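Local coordinates for protein arabinan endo-1,5-alpha-l-arabinosidase A (Cellvibrio cellulosa, PDB 1GYH) that hydrolyses the alpha-1,5-linked arabinofuranosyl bonds of linear arabinan, a plant cell-wall polysaccharide, and releases almost exclusively arabinotriose, at residues A[200-205]-A[226-231]; A[271-276]-A[291-296]. All blocks are in the same frame, centred on the assembly; numbering follows the deposited sequence.

Interaction 1 (A[200-205]-A[226-231])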
loop_
_atom_site.group_PDB
_atom_site.type_symbol
_atom_site.label_atom_id
_atom_site.label_comp_id
_atom_site.label_asym_id
_atom_site.label_seq_id
_atom_site.Cartn_x
_atom_site.Cartn_y
_atom_site.Cartn_z
ATOM N N GLY A 200 8.381 9.999 15.854
ATOM C CA GLY A 200 8.284 10.716 17.126
ATOM C C GLY A 200 7.136 10.222 17.990
ATOM O O GLY A 200 7.004 9.019 18.234
ATOM N N ASP A 201 6.302 11.138 18.461
ATOM C CA ASP A 201 5.202 10.786 19.352
ATOM C C ASP A 201 3.876 10.432 18.624
ATOM O O ASP A 201 2.869 10.138 19.283
ATOM C CB ASP A 201 4.927 11.930 20.337
ATOM C CG ASP A 201 6.125 12.247 21.220
ATOM O OD1 ASP A 201 6.909 11.316 21.570
ATOM O OD2 ASP A 201 6.345 13.410 21.602
ATOM N N TYR A 202 3.888 10.408 17.300
ATOM C CA TYR A 202 2.674 10.175 16.538
ATOM C C TYR A 202 2.787 9.034 15.531
ATOM O O TYR A 202 3.887 8.710 15.040
ATOM C CB TYR A 202 2.314 11.420 15.759
ATOM C CG TYR A 202 1.811 12.572 16.571
ATOM C CD1 TYR A 202 0.478 12.668 16.935
ATOM C CD2 TYR A 202 2.674 13.602 16.956
ATOM C CE1 TYR A 202 0.018 13.751 17.665
ATOM C CE2 TYR A 202 2.208 14.698 17.681
ATOM C CZ TYR A 202 0.893 14.753 18.033
ATOM O OH TYR A 202 0.421 15.819 18.751
ATOM N N TYR A 203 1.611 8.443 15.254
ATOM C CA TYR A 203 1.396 7.596 14.091
ATOM C C TYR A 203 0.853 8.475 12.966
ATOM O O TYR A 203 -0.092 9.236 13.179
ATOM C CB TYR A 203 0.405 6.478 14.391
ATOM C CG TYR A 203 0.919 5.443 15.341
ATOM C CD1 TYR A 203 0.845 5.650 16.721
ATOM C CD2 TYR A 203 1.522 4.272 14.886
ATOM C CE1 TYR A 203 1.338 4.703 17.616
ATOM C CE2 TYR A 203 2.025 3.337 15.768
ATOM C CZ TYR A 203 1.921 3.550 17.130
ATOM O OH TYR A 203 2.419 2.633 18.028
ATOM N N TYR A 204 1.444 8.373 11.786
ATOM C CA TYR A 204 0.970 9.131 10.624
ATOM C C TYR A 204 0.283 8.190 9.619
ATOM O O TYR A 204 0.899 7.245 9.141
ATOM C CB TYR A 204 2.090 9.895 9.922
ATOM C CG TYR A 204 2.666 11.003 10.806
ATOM C CD1 TYR A 204 3.564 10.703 11.829
ATOM C CD2 TYR A 204 2.279 12.328 10.639
ATOM C CE1 TYR A 204 4.085 11.724 12.647
ATOM C CE2 TYR A 204 2.788 13.355 11.488
ATOM C CZ TYR A 204 3.683 13.045 12.467
ATOM O OH TYR A 204 4.156 14.050 13.304
ATOM N N LEU A 205 -0.971 8.510 9.299
ATOM C CA LEU A 205 -1.776 7.750 8.313
ATOM C C LEU A 205 -1.741 8.495 7.013
ATOM O O LEU A 205 -2.238 9.638 6.922
ATOM C CB LEU A 205 -3.224 7.587 8.798
ATOM C CG LEU A 205 -4.229 7.017 7.755
ATOM C CD1 LEU A 205 -3.799 5.681 7.280
ATOM C CD2 LEU A 205 -5.603 6.964 8.371
ATOM N N ARG A 226 -2.678 12.447 11.652
ATOM C CA ARG A 226 -1.826 11.898 12.711
ATOM C C ARG A 226 -2.598 11.649 13.993
ATOM O O ARG A 226 -3.597 12.349 14.300
ATOM C CB ARG A 226 -0.579 12.786 12.936
ATOM C CG ARG A 226 -0.820 13.995 13.833
ATOM C CD ARG A 226 0.367 14.983 13.941
ATOM N NE ARG A 226 0.016 16.182 14.713
ATOM C CZ ARG A 226 0.756 17.297 14.730
ATOM N NH1 ARG A 226 1.890 17.349 14.039
ATOM N NH2 ARG A 226 0.382 18.351 15.436
ATOM N N SER A 227 -2.162 10.621 14.726
ATOM C CA SER A 227 -2.810 10.200 15.975
ATOM C C SER A 227 -1.766 9.813 17.027
ATOM O O SER A 227 -0.706 9.268 16.703
ATOM C CB SER A 227 -3.722 8.975 15.708
ATOM O OG SER A 227 -4.301 8.445 16.881
ATOM N N LYS A 228 -2.057 10.067 18.293
ATOM C CA LYS A 228 -1.190 9.560 19.369
ATOM C C LYS A 228 -1.216 8.026 19.483
ATOM O O LYS A 228 -0.157 7.406 19.703
ATOM C CB LYS A 228 -1.483 10.234 20.745
ATOM C CG LYS A 228 -0.969 11.708 20.888
ATOM C CD LYS A 228 0.601 11.848 21.029
ATOM C CE LYS A 228 1.056 13.335 21.226
ATOM N NZ LYS A 228 1.603 13.685 22.602
ATOM N N GLN A 229 -2.375 7.392 19.295
ATOM C CA GLN A 229 -2.461 5.923 19.346
ATOM C C GLN A 229 -2.725 5.334 17.961
ATOM O O GLN A 229 -3.302 5.993 17.092
ATOM C CB GLN A 229 -3.571 5.464 20.275
ATOM C CG GLN A 229 -3.492 6.062 21.681
ATOM C CD GLN A 229 -2.211 5.763 22.433
ATOM O OE1 GLN A 229 -1.841 6.509 23.375
ATOM N NE2 GLN A 229 -1.551 4.683 22.072
ATOM N N VAL A 230 -2.283 4.107 17.740
ATOM C CA VAL A 230 -2.410 3.523 16.399
ATOM C C VAL A 230 -3.897 3.361 15.954
ATOM O O VAL A 230 -4.176 3.423 14.755
ATOM C CB VAL A 230 -1.673 2.183 16.293
ATOM C CG1 VAL A 230 -2.413 1.084 17.031
ATOM C CG2 VAL A 230 -1.428 1.840 14.848
ATOM N N THR A 231 -4.787 3.201 16.934
ATOM C CA THR A 231 -6.215 3.002 16.742
ATOM C C THR A 231 -7.031 4.294 16.526
ATOM O O THR A 231 -8.269 4.231 16.496
ATOM C CB THR A 231 -6.818 2.222 17.920
ATOM O OG1 THR A 231 -6.457 2.826 19.183
ATOM C CG2 THR A 231 -6.275 0.840 18.031
HETATM O O HOH W 1 3.645 15.385 21.747
HETATM O O HOH W 2 -1.856 17.779 17.665
#
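Strands 202-209 and 221-227 run antiparallel as neighbours within one blade of the five-bladed beta-propeller, and Tyr203 and Ser227 form a hydrogen-bonded pair between them, Tyr203 N to Ser227 O and Ser227 N to Tyr203 O each spanning 2.9 Å. The adjoining pair, Tyr204 with Arg226, is non-hydrogen-bonded, and after Ser227 the segment 226-231 leaves the strand.

Arg226 contributes more of the contact than any other residue. Its CG takes the crowded position between the backbone N and the carbonyl carbon (chi1 82°), from which the chain runs extended to NE across the Tyr202 ring. Arg226 CD sits 3.7 Å from the centroid of that ring, almost on its normal, and the guanidinium lies flat beyond it, the planes 19° apart, in a cation-pi stack. The opposite face of Tyr202 receives Lys228, whose chain bends at chi2 (-73°), and CE comes to rest 3.9 Å from the centroid of the Tyr202 ring. The phenol is thus sandwiched between two basic side chains. One water joins Tyr202 OH to Arg226 NH2; another accepts from Lys228 NZ and bonds weakly to Asp201 OD2. Arg226 also runs alongside Tyr204, its CB over that ring's face, while Arg226 NH1 and Tyr204 OH reach the backbone oxygens of Glu299 and Gly300, respectively.

Tyr203 and Ser227 point to the face of the sheet opposite that of Tyr204 and Arg226. Val230 CB is centred over the Tyr203 ring, 3.9 Å from the centroid, and the carbonyl oxygens of Ser227 and Lys228 lie at its edge. Ser227 OG donates to Gln229 O at 2.7 Å, in the carbonyl plane and on a lone pair.

Interaction 2 (A[271-276]-A[291-296])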
loop_
_atom_site.group_PDB
_atom_site.type_symbol
_atom_site.label_atom_id
_atom_site.label_comp_id
_atom_site.label_asym_id
_atom_site.label_seq_id
_atom_site.Cartn_x
_atom_site.Cartn_y
_atom_site.Cartn_z
ATOM N N LYS A 271 17.075 8.200 8.412
ATOM C CA LYS A 271 16.422 9.178 7.526
ATOM C C LYS A 271 15.115 8.596 6.974
ATOM O O LYS A 271 14.949 7.380 6.924
ATOM C CB LYS A 271 17.330 9.520 6.367
ATOM C CG LYS A 271 18.523 10.358 6.770
ATOM C CD LYS A 271 19.563 10.374 5.666
ATOM C CE LYS A 271 19.068 11.167 4.433
ATOM N NZ LYS A 271 18.697 12.568 4.780
ATOM N N ASP A 272 14.213 9.459 6.525
ATOM C CA ASP A 272 12.880 8.992 6.141
ATOM C C ASP A 272 12.620 9.174 4.646
ATOM O O ASP A 272 13.120 10.142 4.029
ATOM C CB ASP A 272 11.830 9.736 6.932
ATOM C CG ASP A 272 12.090 9.717 8.449
ATOM O OD1 ASP A 272 12.448 8.657 9.039
ATOM O OD2 ASP A 272 11.902 10.759 9.124
ATOM N N TYR A 273 11.794 8.267 4.092
ATOM C CA TYR A 273 11.583 8.160 2.649
ATOM C C TYR A 273 10.108 7.865 2.339
ATOM O O TYR A 273 9.444 7.097 3.019
ATOM C CB TYR A 273 12.491 7.086 2.049
ATOM C CG TYR A 273 14.007 7.356 2.253
ATOM C CD1 TYR A 273 14.647 6.927 3.412
ATOM C CD2 TYR A 273 14.775 8.017 1.285
ATOM C CE1 TYR A 273 16.016 7.160 3.623
ATOM C CE2 TYR A 273 16.159 8.261 1.474
ATOM C CZ TYR A 273 16.763 7.806 2.643
ATOM O OH TYR A 273 18.114 7.972 2.866
ATOM N N LEU A 274 9.610 8.533 1.329
ATOM C CA LEU A 274 8.273 8.315 0.766
ATOM C C LEU A 274 8.447 7.548 -0.589
ATOM O O LEU A 274 9.261 7.949 -1.417
ATOM C CB LEU A 274 7.627 9.669 0.500
ATOM C CG LEU A 274 6.158 9.602 0.008
ATOM C CD1 LEU A 274 5.237 9.169 1.064
ATOM C CD2 LEU A 274 5.710 10.943 -0.524
ATOM N N VAL A 275 7.685 6.470 -0.786
ATOM C CA VAL A 275 7.816 5.550 -1.961
ATOM C C VAL A 275 6.421 5.516 -2.634
ATOM O O VAL A 275 5.427 5.270 -1.973
ATOM C CB VAL A 275 8.260 4.143 -1.527
ATOM C CG1 VAL A 275 8.478 3.170 -2.722
ATOM C CG2 VAL A 275 9.589 4.214 -0.784
ATOM N N LEU A 276 6.353 5.816 -3.917
ATOM C CA LEU A 276 5.057 5.926 -4.614
ATOM C C LEU A 276 5.174 5.680 -6.127
ATOM O O LEU A 276 6.284 5.565 -6.668
ATOM C CB LEU A 276 4.437 7.311 -4.365
ATOM C CG LEU A 276 5.177 8.591 -4.782
ATOM C CD1 LEU A 276 5.144 8.775 -6.292
ATOM C CD2 LEU A 276 4.525 9.793 -4.170
ATOM N N ILE A 291 11.010 7.603 -5.385
ATOM C CA ILE A 291 11.419 7.648 -3.971
ATOM C C ILE A 291 11.843 9.103 -3.678
ATOM O O ILE A 291 12.670 9.675 -4.406
ATOM C CB ILE A 291 12.607 6.699 -3.707
ATOM C CG1 ILE A 291 12.254 5.274 -4.124
ATOM C CG2 ILE A 291 13.030 6.780 -2.215
ATOM C CD1 ILE A 291 13.310 4.265 -3.914
ATOM N N LEU A 292 11.210 9.710 -2.678
ATOM C CA LEU A 292 11.424 11.106 -2.300
ATOM C C LEU A 292 11.902 11.181 -0.858
ATOM O O LEU A 292 11.518 10.340 -0.025
ATOM C CB LEU A 292 10.140 11.934 -2.394
ATOM C CG LEU A 292 9.505 12.110 -3.801
ATOM C CD1 LEU A 292 8.703 10.944 -4.065
ATOM C CD2 LEU A 292 8.585 13.354 -3.849
ATOM N N ASN A 293 12.739 12.178 -0.565
ATOM C CA ASN A 293 13.162 12.421 0.832
ATOM C C ASN A 293 12.014 13.037 1.611
ATOM O O ASN A 293 11.384 13.994 1.180
ATOM C CB ASN A 293 14.435 13.301 0.877
ATOM C CG ASN A 293 15.615 12.652 0.162
ATOM O OD1 ASN A 293 16.147 11.626 0.621
ATOM N ND2 ASN A 293 16.014 13.224 -1.005
ATOM N N LEU A 294 11.713 12.448 2.759
ATOM C CA LEU A 294 10.608 12.850 3.591
ATOM C C LEU A 294 11.151 13.735 4.728
ATOM O O LEU A 294 11.915 13.250 5.595
ATOM C CB LEU A 294 9.904 11.602 4.144
ATOM C CG LEU A 294 8.539 11.707 4.843
ATOM C CD1 LEU A 294 7.511 12.462 4.031
ATOM C CD2 LEU A 294 8.048 10.253 5.135
ATOM N N HIS A 295 10.728 14.995 4.729
ATOM C CA HIS A 295 11.094 15.995 5.780
ATOM C C HIS A 295 9.920 16.261 6.744
ATOM O O HIS A 295 8.810 15.781 6.518
ATOM C CB HIS A 295 11.553 17.327 5.145
ATOM C CG HIS A 295 12.630 17.147 4.130
ATOM N ND1 HIS A 295 12.364 17.025 2.780
ATOM C CD2 HIS A 295 13.961 16.962 4.273
ATOM C CE1 HIS A 295 13.496 16.810 2.135
ATOM N NE2 HIS A 295 14.479 16.758 3.017
ATOM N N TRP A 296 10.186 17.003 7.826
ATOM C CA TRP A 296 9.178 17.332 8.850
ATOM C C TRP A 296 9.274 18.800 9.207
ATOM O O TRP A 296 10.360 19.298 9.489
ATOM C CB TRP A 296 9.333 16.420 10.098
ATOM C CG TRP A 296 9.392 14.966 9.708
ATOM C CD1 TRP A 296 10.481 14.307 9.247
ATOM C CD2 TRP A 296 8.299 14.036 9.626
ATOM N NE1 TRP A 296 10.155 13.016 8.908
ATOM C CE2 TRP A 296 8.817 12.826 9.120
ATOM C CE3 TRP A 296 6.925 14.107 9.915
ATOM C CZ2 TRP A 296 8.039 11.695 8.942
ATOM C CZ3 TRP A 296 6.148 12.985 9.717
ATOM C CH2 TRP A 296 6.703 11.799 9.234
HETATM O O HOH W 3 15.686 11.273 3.303
HETATM O O HOH W 4 14.255 12.503 6.868
#
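The register is set by Leu274 and Leu292, a hydrogen-bonded antiparallel pair: Leu274 N donates a hydrogen bond to Leu292 O at 3.0 Å, and Leu292 N donates one to Leu274 O at 2.9 Å, both bonds close to straight. Non-hydrogen-bonded pairs flank it, Val275 with Ile291 and Tyr273 with Asn293.

Toward Asp272 the pairing becomes looser. Leu294 N still donates to Asp272 O at 3.0 Å, but it approaches from above the carbonyl plane, 46° out of it. In the other direction a water stands in for the direct bond, accepting from Asp272 N and donating to Leu294 O at 2.8 Å. A second water donates to both Asp272 O and Asn293 OD1, so that the backbone oxygen of Asp272 accepts from both Leu294 N and a water; the same water lies over one face of the Tyr273 ring, toward its rim.

The buried carboxylate of Asp272 is well supplied. Its CG is anti to the carbonyl carbon, which brings OD2 to the edge of the Trp296 indole, where NE1 donates at 2.9 Å into the anti lone pair. Carboxylate and indole planes stand nearly perpendicular, and the oxygen is 25° out of the indole plane, so the bond is somewhat bent (143° at the hydrogen). OD2 also forms a salt bridge with Lys199, and OD1 accepts from Thr267 OG1; together these partners would favour the ionised form.

Apolar side chains fill in around the pairing. Ile291 CG2 reaches Tyr273 CD2 at 4.1 Å, and Leu276 CG meets Leu292 CD1 at 4.3 Å.

Adjacent antiparallel strands of this kind belong to a twisted blade of the five-bladed beta-propeller of glycoside hydrolase family 43.

How the interactions relate
Interactions 1 and 2 each join the two middle strands of a four-stranded blade, and the two blades follow one another in the chain. Their centres are about 17 Å apart, yet they meet directly: Tyr204 CZ lies 3.7 Å from Trp296 CZ3 and the two rings pack edge to face. Trp296 thus belongs to interaction 2 and also packs its ring against interaction 1. Interaction 1 lies away from the catalytic and substrate-binding residues. Interaction 2 comes closer at Leu276, whose side chain is about 7 Å from that of His262, a probable calcium ligand, and about 9 Å from that of Asp9, the probable proton acceptor.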